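Local coordinates for protein retinol dehydratase (Spodoptera frugiperda, PDB 1FMJ) that probably dehydrates retinol on a sulfotransferase scaffold, binding retinol and the nucleotide adenosine-3'-5'-diphosphate in one active-site cleft, at residues A[73-79]-A[181-185]; A[64-70]-A[158-164]. All coordinates share one frame; numbering follows the deposited sequence.

Interaction 1 of 2, residues A[73-79]-A[181-185]. With A3P (adenosine-3'-5'-diphosphate), chain G.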
ATOM      1  N   ARG A  73      -1.457  -2.735   3.000  1.00 16.62           N
ATOM      2  CA  ARG A  73      -2.037  -3.950   3.569  1.00 16.25           C
ATOM      3  C   ARG A  73      -3.481  -3.761   4.002  1.00 16.47           C
ATOM      4  O   ARG A  73      -3.964  -4.444   4.899  1.00 15.71           O
ATOM      5  CB  ARG A  73      -1.181  -4.434   4.751  1.00 16.91           C
ATOM      6  CG  ARG A  73       0.297  -4.602   4.397  1.00 15.62           C
ATOM      7  CD  ARG A  73       0.493  -5.452   3.141  1.00 14.58           C
ATOM      8  NE  ARG A  73       0.321  -6.890   3.374  1.00 12.95           N
ATOM      9  CZ  ARG A  73       0.235  -7.787   2.399  1.00 14.03           C
ATOM     10  NH1 ARG A  73       0.295  -7.386   1.143  1.00 12.58           N
ATOM     11  NH2 ARG A  73       0.122  -9.085   2.670  1.00 13.28           N
ATOM     12  N   SER A  74      -4.170  -2.838   3.343  1.00 17.71           N
ATOM     13  CA  SER A  74      -5.558  -2.545   3.661  1.00 17.36           C
ATOM     14  C   SER A  74      -6.541  -3.035   2.615  1.00 17.95           C
ATOM     15  O   SER A  74      -7.731  -2.736   2.704  1.00 19.22           O
ATOM     16  CB  SER A  74      -5.741  -1.039   3.840  1.00 17.82           C
ATOM     17  OG  SER A  74      -4.961  -0.563   4.917  1.00 16.69           O
ATOM     18  N   GLY A  75      -6.057  -3.767   1.619  1.00 17.17           N
ATOM     19  CA  GLY A  75      -6.946  -4.272   0.579  1.00 17.97           C
ATOM     20  C   GLY A  75      -6.745  -3.668  -0.804  1.00 17.45           C
ATOM     21  O   GLY A  75      -7.641  -3.699  -1.646  1.00 17.48           O
ATOM     22  N   THR A  76      -5.556  -3.131  -1.054  1.00 17.40           N
ATOM     23  CA  THR A  76      -5.258  -2.505  -2.341  1.00 18.24           C
ATOM     24  C   THR A  76      -5.290  -3.467  -3.537  1.00 18.22           C
ATOM     25  O   THR A  76      -5.862  -3.147  -4.581  1.00 18.34           O
ATOM     26  CB  THR A  76      -3.871  -1.832  -2.309  1.00 18.06           C
ATOM     27  OG1 THR A  76      -3.689  -1.183  -1.049  1.00 23.36           O
ATOM     28  CG2 THR A  76      -3.742  -0.796  -3.418  1.00 19.07           C
ATOM     29  N   THR A  77      -4.682  -4.640  -3.387  1.00 17.82           N
ATOM     30  CA  THR A  77      -4.623  -5.603  -4.491  1.00 18.08           C
ATOM     31  C   THR A  77      -5.998  -6.012  -5.000  1.00 17.94           C
ATOM     32  O   THR A  77      -6.235  -6.014  -6.207  1.00 19.68           O
ATOM     33  CB  THR A  77      -3.840  -6.864  -4.095  1.00 17.79           C
ATOM     34  OG1 THR A  77      -2.638  -6.483  -3.416  1.00 16.76           O
ATOM     35  CG2 THR A  77      -3.464  -7.661  -5.342  1.00 15.67           C
ATOM     36  N   MET A  78      -6.899  -6.359  -4.081  1.00 18.95           N
ATOM     37  CA  MET A  78      -8.263  -6.751  -4.429  1.00 19.52           C
ATOM     38  C   MET A  78      -8.901  -5.646  -5.240  1.00 18.92           C
ATOM     39  O   MET A  78      -9.433  -5.870  -6.328  1.00 19.65           O
ATOM     40  CB  MET A  78      -9.119  -6.922  -3.179  1.00 22.52           C
ATOM     41  CG  MET A  78      -8.622  -7.931  -2.198  1.00 24.60           C
ATOM     42  SD  MET A  78      -9.598  -7.823  -0.723  1.00 26.73           S
ATOM     43  CE  MET A  78     -11.145  -8.540  -1.304  1.00 23.49           C
ATOM     44  N   THR A  79      -8.861  -4.448  -4.668  1.00 17.52           N
ATOM     45  CA  THR A  79      -9.439  -3.266  -5.286  1.00 16.42           C
ATOM     46  C   THR A  79      -8.856  -3.030  -6.672  1.00 15.84           C
ATOM     47  O   THR A  79      -9.586  -2.721  -7.612  1.00 15.05           O
ATOM     48  CB  THR A  79      -9.187  -2.018  -4.419  1.00 16.22           C
ATOM     49  OG1 THR A  79      -9.652  -2.262  -3.089  1.00 16.55           O
ATOM     50  CG2 THR A  79      -9.923  -0.806  -4.992  1.00 16.51           C
ATOM     51  N   VAL A 181     -10.122   5.394  -5.374  1.00 16.84           N
ATOM     52  CA  VAL A 181     -10.787   4.473  -4.461  1.00 14.93           C
ATOM     53  C   VAL A 181      -9.780   4.289  -3.340  1.00 15.57           C
ATOM     54  O   VAL A 181      -8.675   3.804  -3.566  1.00 16.22           O
ATOM     55  CB  VAL A 181     -11.080   3.103  -5.105  1.00 13.86           C
ATOM     56  CG1 VAL A 181     -11.844   2.225  -4.116  1.00 12.93           C
ATOM     57  CG2 VAL A 181     -11.906   3.288  -6.369  1.00 14.12           C
ATOM     58  N   TYR A 182     -10.151   4.690  -2.134  1.00 14.50           N
ATOM     59  CA  TYR A 182      -9.250   4.573  -1.009  1.00 14.57           C
ATOM     60  C   TYR A 182      -9.742   3.512  -0.048  1.00 14.50           C
ATOM     61  O   TYR A 182     -10.905   3.516   0.372  1.00 13.08           O
ATOM     62  CB  TYR A 182      -9.130   5.913  -0.291  1.00 14.67           C
ATOM     63  CG  TYR A 182      -8.205   5.898   0.899  1.00 14.71           C
ATOM     64  CD1 TYR A 182      -6.906   6.382   0.803  1.00 15.48           C
ATOM     65  CD2 TYR A 182      -8.643   5.424   2.137  1.00 15.83           C
ATOM     66  CE1 TYR A 182      -6.055   6.406   1.916  1.00 15.61           C
ATOM     67  CE2 TYR A 182      -7.809   5.438   3.250  1.00 15.85           C
ATOM     68  CZ  TYR A 182      -6.519   5.934   3.135  1.00 16.33           C
ATOM     69  OH  TYR A 182      -5.717   5.990   4.254  1.00 16.73           O
ATOM     70  N   LEU A 183      -8.844   2.602   0.296  1.00 14.28           N
ATOM     71  CA  LEU A 183      -9.167   1.523   1.215  1.00 15.76           C
ATOM     72  C   LEU A 183      -8.567   1.736   2.597  1.00 16.00           C
ATOM     73  O   LEU A 183      -7.413   2.163   2.729  1.00 16.45           O
ATOM     74  CB  LEU A 183      -8.679   0.188   0.654  1.00 15.81           C
ATOM     75  CG  LEU A 183      -9.721  -0.685  -0.059  1.00 16.08           C
ATOM     76  CD1 LEU A 183     -10.794  -1.113   0.931  1.00 16.72           C
ATOM     77  CD2 LEU A 183     -10.336   0.080  -1.224  1.00 17.52           C
ATOM     78  N   ALA A 184      -9.378   1.444   3.612  1.00 16.48           N
ATOM     79  CA  ALA A 184      -8.987   1.545   5.014  1.00 16.56           C
ATOM     80  C   ALA A 184      -9.309   0.194   5.639  1.00 16.82           C
ATOM     81  O   ALA A 184     -10.183  -0.528   5.164  1.00 17.90           O
ATOM     82  CB  ALA A 184      -9.760   2.649   5.722  1.00 16.95           C
ATOM     83  N   ARG A 185      -8.599  -0.144   6.703  1.00 17.14           N
ATOM     84  CA  ARG A 185      -8.787  -1.423   7.370  1.00 17.40           C
ATOM     85  C   ARG A 185      -8.412  -1.249   8.835  1.00 16.96           C
ATOM     86  O   ARG A 185      -7.578  -0.409   9.165  1.00 17.36           O
ATOM     87  CB  ARG A 185      -7.868  -2.461   6.716  1.00 16.91           C
ATOM     88  CG  ARG A 185      -8.018  -3.889   7.233  1.00 15.43           C
ATOM     89  CD  ARG A 185      -6.959  -4.795   6.609  1.00 15.31           C
ATOM     90  NE  ARG A 185      -7.133  -6.183   7.029  1.00 14.63           N
ATOM     91  CZ  ARG A 185      -6.314  -7.179   6.711  1.00 16.26           C
ATOM     92  NH1 ARG A 185      -5.237  -6.959   5.956  1.00 12.63           N
ATOM     93  NH2 ARG A 185      -6.580  -8.405   7.150  1.00 15.56           N
TER
HETATM   94  P1  A3P G 400      -3.625 -10.338   5.386  1.00 19.06           P
HETATM   95  O1P A3P G 400      -2.182 -10.139   5.608  1.00 16.83           O
HETATM   96  O2P A3P G 400      -3.911 -11.689   4.860  1.00 17.81           O
HETATM   97  O3P A3P G 400      -4.373 -10.121   6.634  1.00 18.66           O
HETATM   98  P2  A3P G 400      -2.776  -4.877   0.190  1.00 21.28           P
HETATM   99  O4P A3P G 400      -3.170  -5.404  -1.127  1.00 20.76           O
HETATM  100  O5P A3P G 400      -3.240  -3.483   0.356  1.00 21.66           O
HETATM  101  O6P A3P G 400      -1.297  -4.970   0.350  1.00 21.62           O
HETATM  102  O5' A3P G 400      -3.457  -5.754   1.314  1.00 19.11           O
HETATM  103  C5' A3P G 400      -3.193  -7.142   1.442  1.00 18.13           C
HETATM  104  C4' A3P G 400      -4.178  -7.801   2.412  1.00 18.27           C
HETATM  105  O4' A3P G 400      -5.372  -8.160   1.660  1.00 18.03           O
HETATM  106  C3' A3P G 400      -3.647  -9.117   2.984  1.00 19.24           C
HETATM  107  O3' A3P G 400      -4.140  -9.262   4.336  1.00 17.53           O
HETATM  108  C2' A3P G 400      -4.157 -10.111   1.960  1.00 19.22           C
HETATM  109  O2' A3P G 400      -4.081 -11.497   2.276  1.00 20.35           O
HETATM  110  C1' A3P G 400      -5.564  -9.577   1.741  1.00 19.09           C
HETATM  111  N9  A3P G 400      -6.174 -10.078   0.503  1.00 18.07           N
HETATM  112  C8  A3P G 400      -5.650 -10.135  -0.779  1.00 18.71           C
HETATM  113  N7  A3P G 400      -6.450 -10.640  -1.680  1.00 19.54           N
HETATM  114  C5  A3P G 400      -7.596 -10.945  -0.959  1.00 19.40           C
HETATM  115  C6  A3P G 400      -8.864 -11.522  -1.319  1.00 20.30           C
HETATM  116  N6  A3P G 400      -9.169 -11.899  -2.564  1.00 19.88           N
HETATM  117  N1  A3P G 400      -9.819 -11.691  -0.319  1.00 19.18           N
HETATM  118  C2  A3P G 400      -9.547 -11.316   0.973  1.00 20.75           C
HETATM  119  N3  A3P G 400      -8.384 -10.761   1.436  1.00 17.53           N
HETATM  120  C4  A3P G 400      -7.447 -10.603   0.411  1.00 18.88           C
HETATM  121  O   HOH W   1      -6.081   1.222   6.646  1.00 23.93           O
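Just past strand 179-184, Arg185 extends along the loop that leads into helix 76-87, and its NH1 donates to Arg73 O at 3.0 Å, with the carbonyl oxygen in the guanidinium plane but NH1 tilted 27° from the carbonyl plane. With CG anti to the backbone N (chi1 -176°) and the chain straight beyond it, the guanidinium arrives edge-on at the nucleotide's 3'-phosphate: NH1 also bonds to O3' of A3P, and NH2 reaches O3P of A3P at 2.8 Å. Packing is tight further back, where Leu183 CD2 lies against Thr79 OG1 at 3.1 Å; the hydroxyl donates to Gly75 O and is hydrogen-bonded to Tyr251 OH. Val181 CG1 meets Thr79 CG2 at 3.7 Å. This is the P-loop-like phosphate-binding loop of the sulfotransferase fold. The amides of Gly75 and Thr76 and the Thr76 hydroxyl converge on O5P of A3P, while Thr77 gives its amide and hydroxyl to O4P. Gly75 backbone angles would jam a CB against the preceding carbonyl. The looser side is at Ser74, partly bridged to Arg185 through water: one molecule donates to Ser74 OG at 2.7 Å and accepts from Arg185 N at 2.9 Å, while the hydroxyl also pairs with Tyr71 O.

Interaction 2 of 2, residues A[64-70]-A[158-164]. With RTL (retinol), chain H.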
ATOM      1  N   THR A  64      -8.956  10.629 -17.291  1.00 22.80           N
ATOM      2  CA  THR A  64      -9.185   9.183 -17.353  1.00 22.43           C
ATOM      3  C   THR A  64      -8.332   8.417 -16.347  1.00 20.84           C
ATOM      4  O   THR A  64      -8.390   7.193 -16.291  1.00 21.92           O
ATOM      5  CB  THR A  64      -8.910   8.595 -18.758  1.00 21.46           C
ATOM      6  OG1 THR A  64      -7.567   8.904 -19.150  1.00 22.72           O
ATOM      7  CG2 THR A  64      -9.885   9.151 -19.777  1.00 23.10           C
ATOM      8  N   ASP A  65      -7.542   9.131 -15.554  1.00 20.64           N
ATOM      9  CA  ASP A  65      -6.707   8.479 -14.546  1.00 20.77           C
ATOM     10  C   ASP A  65      -7.582   7.879 -13.448  1.00 19.60           C
ATOM     11  O   ASP A  65      -8.590   8.469 -13.061  1.00 19.68           O
ATOM     12  CB  ASP A  65      -5.758   9.481 -13.873  1.00 21.32           C
ATOM     13  CG  ASP A  65      -4.654   9.956 -14.783  1.00 22.25           C
ATOM     14  OD1 ASP A  65      -4.531   9.419 -15.896  1.00 22.84           O
ATOM     15  OD2 ASP A  65      -3.900  10.869 -14.376  1.00 23.00           O
ATOM     16  N   VAL A  66      -7.193   6.714 -12.944  1.00 17.66           N
ATOM     17  CA  VAL A  66      -7.924   6.094 -11.851  1.00 16.91           C
ATOM     18  C   VAL A  66      -6.897   5.655 -10.821  1.00 15.70           C
ATOM     19  O   VAL A  66      -5.958   4.932 -11.145  1.00 17.48           O
ATOM     20  CB  VAL A  66      -8.740   4.874 -12.302  1.00 17.46           C
ATOM     21  CG1 VAL A  66      -9.455   4.262 -11.095  1.00 15.71           C
ATOM     22  CG2 VAL A  66      -9.754   5.287 -13.354  1.00 19.22           C
ATOM     23  N   PHE A  67      -7.073   6.101  -9.584  1.00 14.99           N
ATOM     24  CA  PHE A  67      -6.136   5.766  -8.513  1.00 15.06           C
ATOM     25  C   PHE A  67      -6.711   4.820  -7.484  1.00 14.80           C
ATOM     26  O   PHE A  67      -7.882   4.910  -7.127  1.00 16.27           O
ATOM     27  CB  PHE A  67      -5.707   7.017  -7.735  1.00 14.42           C
ATOM     28  CG  PHE A  67      -4.703   7.880  -8.434  1.00 14.30           C
ATOM     29  CD1 PHE A  67      -5.008   8.507  -9.634  1.00 13.32           C
ATOM     30  CD2 PHE A  67      -3.464   8.122  -7.846  1.00 12.35           C
ATOM     31  CE1 PHE A  67      -4.097   9.364 -10.234  1.00 12.63           C
ATOM     32  CE2 PHE A  67      -2.548   8.980  -8.440  1.00 13.58           C
ATOM     33  CZ  PHE A  67      -2.867   9.604  -9.639  1.00 13.16           C
ATOM     34  N   VAL A  68      -5.871   3.916  -7.004  1.00 15.64           N
ATOM     35  CA  VAL A  68      -6.254   3.019  -5.933  1.00 16.22           C
ATOM     36  C   VAL A  68      -5.220   3.379  -4.872  1.00 16.64           C
ATOM     37  O   VAL A  68      -4.011   3.170  -5.059  1.00 15.92           O
ATOM     38  CB  VAL A  68      -6.134   1.547  -6.339  1.00 16.90           C
ATOM     39  CG1 VAL A  68      -6.496   0.662  -5.157  1.00 17.42           C
ATOM     40  CG2 VAL A  68      -7.072   1.262  -7.507  1.00 16.53           C
ATOM     41  N   ALA A  69      -5.698   3.957  -3.777  1.00 15.46           N
ATOM     42  CA  ALA A  69      -4.828   4.406  -2.704  1.00 16.19           C
ATOM     43  C   ALA A  69      -5.226   3.773  -1.387  1.00 14.92           C
ATOM     44  O   ALA A  69      -6.348   3.293  -1.231  1.00 16.71           O
ATOM     45  CB  ALA A  69      -4.886   5.933  -2.597  1.00 16.49           C
ATOM     46  N   SER A  70      -4.306   3.786  -0.437  1.00 14.71           N
ATOM     47  CA  SER A  70      -4.577   3.182   0.860  1.00 14.93           C
ATOM     48  C   SER A  70      -3.335   3.179   1.704  1.00 15.13           C
ATOM     49  O   SER A  70      -2.237   3.431   1.205  1.00 15.87           O
ATOM     50  CB  SER A  70      -4.958   1.718   0.670  1.00 14.11           C
ATOM     51  OG  SER A  70      -3.830   1.029   0.148  1.00 14.74           O
ATOM     52  N   LYS A 158      -5.191   4.511 -20.819  1.00 19.58           N
ATOM     53  CA  LYS A 158      -5.719   4.847 -19.504  1.00 19.03           C
ATOM     54  C   LYS A 158      -4.683   4.475 -18.449  1.00 19.63           C
ATOM     55  O   LYS A 158      -4.102   3.385 -18.492  1.00 17.76           O
ATOM     56  CB  LYS A 158      -7.029   4.100 -19.233  1.00 19.26           C
ATOM     57  CG  LYS A 158      -7.588   4.337 -17.831  1.00 18.85           C
ATOM     58  CD  LYS A 158      -8.869   3.550 -17.586  1.00 19.10           C
ATOM     59  CE  LYS A 158     -10.119   4.370 -17.847  1.00 19.82           C
ATOM     60  NZ  LYS A 158     -10.379   5.404 -16.821  1.00 15.39           N
ATOM     61  N   ARG A 159      -4.435   5.393 -17.519  1.00 18.86           N
ATOM     62  CA  ARG A 159      -3.462   5.149 -16.467  1.00 19.03           C
ATOM     63  C   ARG A 159      -4.106   4.698 -15.167  1.00 19.14           C
ATOM     64  O   ARG A 159      -4.996   5.369 -14.632  1.00 19.18           O
ATOM     65  CB  ARG A 159      -2.623   6.404 -16.196  1.00 20.00           C
ATOM     66  CG  ARG A 159      -1.777   6.869 -17.376  1.00 21.57           C
ATOM     67  CD  ARG A 159      -0.863   8.040 -16.981  1.00 22.42           C
ATOM     68  NE  ARG A 159      -1.607   9.203 -16.501  1.00 21.64           N
ATOM     69  CZ  ARG A 159      -1.049  10.372 -16.192  1.00 21.76           C
ATOM     70  NH1 ARG A 159       0.265  10.539 -16.312  1.00 18.77           N
ATOM     71  NH2 ARG A 159      -1.807  11.375 -15.766  1.00 21.01           N
ATOM     72  N   PHE A 160      -3.658   3.543 -14.679  1.00 17.44           N
ATOM     73  CA  PHE A 160      -4.133   2.996 -13.419  1.00 17.21           C
ATOM     74  C   PHE A 160      -2.973   3.195 -12.451  1.00 15.74           C
ATOM     75  O   PHE A 160      -1.882   2.669 -12.664  1.00 15.71           O
ATOM     76  CB  PHE A 160      -4.467   1.507 -13.552  1.00 17.86           C
ATOM     77  CG  PHE A 160      -5.722   1.235 -14.335  1.00 18.75           C
ATOM     78  CD1 PHE A 160      -5.689   1.152 -15.728  1.00 18.83           C
ATOM     79  CD2 PHE A 160      -6.945   1.096 -13.684  1.00 17.89           C
ATOM     80  CE1 PHE A 160      -6.859   0.938 -16.456  1.00 19.72           C
ATOM     81  CE2 PHE A 160      -8.125   0.881 -14.400  1.00 18.66           C
ATOM     82  CZ  PHE A 160      -8.086   0.801 -15.789  1.00 18.66           C
ATOM     83  N   VAL A 161      -3.207   3.976 -11.404  1.00 15.41           N
ATOM     84  CA  VAL A 161      -2.162   4.271 -10.435  1.00 15.05           C
ATOM     85  C   VAL A 161      -2.422   3.682  -9.063  1.00 15.52           C
ATOM     86  O   VAL A 161      -3.507   3.853  -8.494  1.00 14.44           O
ATOM     87  CB  VAL A 161      -1.985   5.795 -10.259  1.00 15.71           C
ATOM     88  CG1 VAL A 161      -0.794   6.072  -9.343  1.00 15.22           C
ATOM     89  CG2 VAL A 161      -1.807   6.464 -11.611  1.00 16.19           C
ATOM     90  N   LYS A 162      -1.415   2.992  -8.536  1.00 14.66           N
ATOM     91  CA  LYS A 162      -1.494   2.407  -7.206  1.00 15.93           C
ATOM     92  C   LYS A 162      -0.615   3.274  -6.325  1.00 15.82           C
ATOM     93  O   LYS A 162       0.487   3.640  -6.726  1.00 15.86           O
ATOM     94  CB  LYS A 162      -0.939   0.984  -7.212  1.00 17.45           C
ATOM     95  CG  LYS A 162      -0.536   0.471  -5.838  1.00 19.05           C
ATOM     96  CD  LYS A 162       0.191  -0.856  -5.947  1.00 18.04           C
ATOM     97  CE  LYS A 162       0.715  -1.308  -4.609  1.00 19.17           C
ATOM     98  NZ  LYS A 162       1.396  -2.616  -4.712  1.00 20.23           N
ATOM     99  N   THR A 163      -1.085   3.622  -5.135  1.00 14.96           N
ATOM    100  CA  THR A 163      -0.258   4.439  -4.262  1.00 15.29           C
ATOM    101  C   THR A 163      -0.611   4.291  -2.796  1.00 15.43           C
ATOM    102  O   THR A 163      -1.755   3.991  -2.440  1.00 15.23           O
ATOM    103  CB  THR A 163      -0.344   5.956  -4.629  1.00 14.91           C
ATOM    104  OG1 THR A 163       0.626   6.685  -3.863  1.00 15.18           O
ATOM    105  CG2 THR A 163      -1.717   6.514  -4.304  1.00 15.23           C
ATOM    106  N   HIS A 164       0.392   4.490  -1.950  1.00 14.85           N
ATOM    107  CA  HIS A 164       0.196   4.445  -0.517  1.00 15.99           C
ATOM    108  C   HIS A 164       0.505   5.850   0.002  1.00 16.62           C
ATOM    109  O   HIS A 164       0.710   6.059   1.187  1.00 17.30           O
ATOM    110  CB  HIS A 164       1.112   3.397   0.133  1.00 13.55           C
ATOM    111  CG  HIS A 164       0.855   1.999  -0.343  1.00 16.26           C
ATOM    112  ND1 HIS A 164      -0.403   1.436  -0.352  1.00 16.36           N
ATOM    113  CD2 HIS A 164       1.692   1.054  -0.836  1.00 17.17           C
ATOM    114  CE1 HIS A 164      -0.331   0.206  -0.832  1.00 17.99           C
ATOM    115  NE2 HIS A 164       0.928  -0.051  -1.132  1.00 17.35           N
TER
HETATM  116  C1  RTL H 401      13.834  -5.177  -1.951  1.00 47.83           C
HETATM  117  C2  RTL H 401      15.232  -4.614  -1.540  1.00 47.44           C
HETATM  118  C3  RTL H 401      15.827  -3.675  -2.582  1.00 47.74           C
HETATM  119  C4  RTL H 401      15.379  -3.206  -3.964  1.00 47.50           C
HETATM  120  C5  RTL H 401      14.017  -3.864  -4.198  1.00 47.50           C
HETATM  121  C6  RTL H 401      13.291  -4.725  -3.359  1.00 47.80           C
HETATM  122  C7  RTL H 401      11.960  -5.277  -3.725  1.00 48.42           C
HETATM  123  C8  RTL H 401      10.781  -4.606  -3.568  1.00 49.41           C
HETATM  124  C9  RTL H 401       9.461  -5.144  -3.924  1.00 49.90           C
HETATM  125  C10 RTL H 401       8.361  -4.336  -3.703  1.00 49.81           C
HETATM  126  C11 RTL H 401       6.925  -4.588  -3.952  1.00 48.76           C
HETATM  127  C12 RTL H 401       6.156  -4.250  -2.863  1.00 47.39           C
HETATM  128  C13 RTL H 401       4.716  -4.281  -2.533  1.00 46.03           C
HETATM  129  C14 RTL H 401       3.989  -3.937  -1.428  1.00 44.29           C
HETATM  130  C15 RTL H 401       3.407  -2.587  -1.350  1.00 42.65           C
HETATM  131  O1  RTL H 401       2.166  -2.528  -1.913  1.00 40.72           O
HETATM  132  C16 RTL H 401      12.989  -4.678  -0.762  1.00 47.39           C
HETATM  133  C17 RTL H 401      14.029  -6.694  -1.801  1.00 47.78           C
HETATM  134  C18 RTL H 401      13.495  -3.467  -5.588  1.00 47.47           C
HETATM  135  C19 RTL H 401       9.346  -6.561  -4.518  1.00 50.05           C
HETATM  136  C20 RTL H 401       3.996  -4.840  -3.772  1.00 45.97           C
HETATM  137  O   HOH W   2      -5.103   8.215 -17.912  1.00 18.30           O
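Asp65 and Arg159 run side by side just before two neighbouring parallel strands and form a two-pronged salt bridge. The arginine comes side-on: NE bonds to Asp65 OD1 at 3.0 Å, and NH2 takes the syn lone pair of Asp65 OD2 at 2.6 Å, although carboxylate and guanidinium are turned 49° apart. Leu150 O and Pro60 O hold the other N-H groups, so an alanine at Arg159 would probably leave the buried Asp65 carboxylate without its countercharge and those carbonyls without these donors. Lys158 bends back to put NZ on Thr64 O at 2.7 Å.

Backbone bonding follows the parallel ladder of the sulfotransferase, P-loop NTPase-like fold. Val66 N to Arg159 O opens it; Val161 then donates through N to Val66 O (2.9 Å) and accepts through O from Val68 N; Thr163 N to Val68 O continues it, and Ser70 N to Thr163 O closes it weakly.

The main apolar contact is a CH-pi one: Val161 CB sits over the middle of the Phe67 ring, 3.7 Å from its centroid, while Thr163 CG2 lies at the ring's edge and also packs on Ala69 CB.

At the C-terminal end the polar groups turn to retinol. His164 ND1 donates to Ser70 O at 3.1 Å; that oxygen lies near the imidazole plane, but ND1 approaches from above the carbonyl plane. His164 NE2 meets retinol O1 at 2.9 Å. Lys162, its chain extended beyond CG, brings NZ to the same oxygen. With ND1 tied to the neighbouring strand, imidazole rotation is probably restrained and NE2 directed at the retinol hydroxyl.

Strand 66-70, one of the two strands of interaction 2, is flanked by strands 160-163 and 179-184 and leads directly into segment 73-79 of interaction 1; the centres of the contacts are 12 Å apart. Val181 N of interaction 1 lies 2.9 Å from Phe67 O of interaction 2, a probable hydrogen bond between neighbouring strands. Behind the phosphate loop, Thr76 OG1 is 2.5 Å from Ser70 OG, probably hydrogen-bonded, and Thr76 CG2 packs on Val68 CG1 at 3.6 Å. Interaction 1 supplies groups that bind the nucleotide, interaction 2 two that bind the retinol hydroxyl. The two ligands face each other, retinol O1 lying 4.8 Å from O6P of A3P, consistent with sulfotransferase-like chemistry.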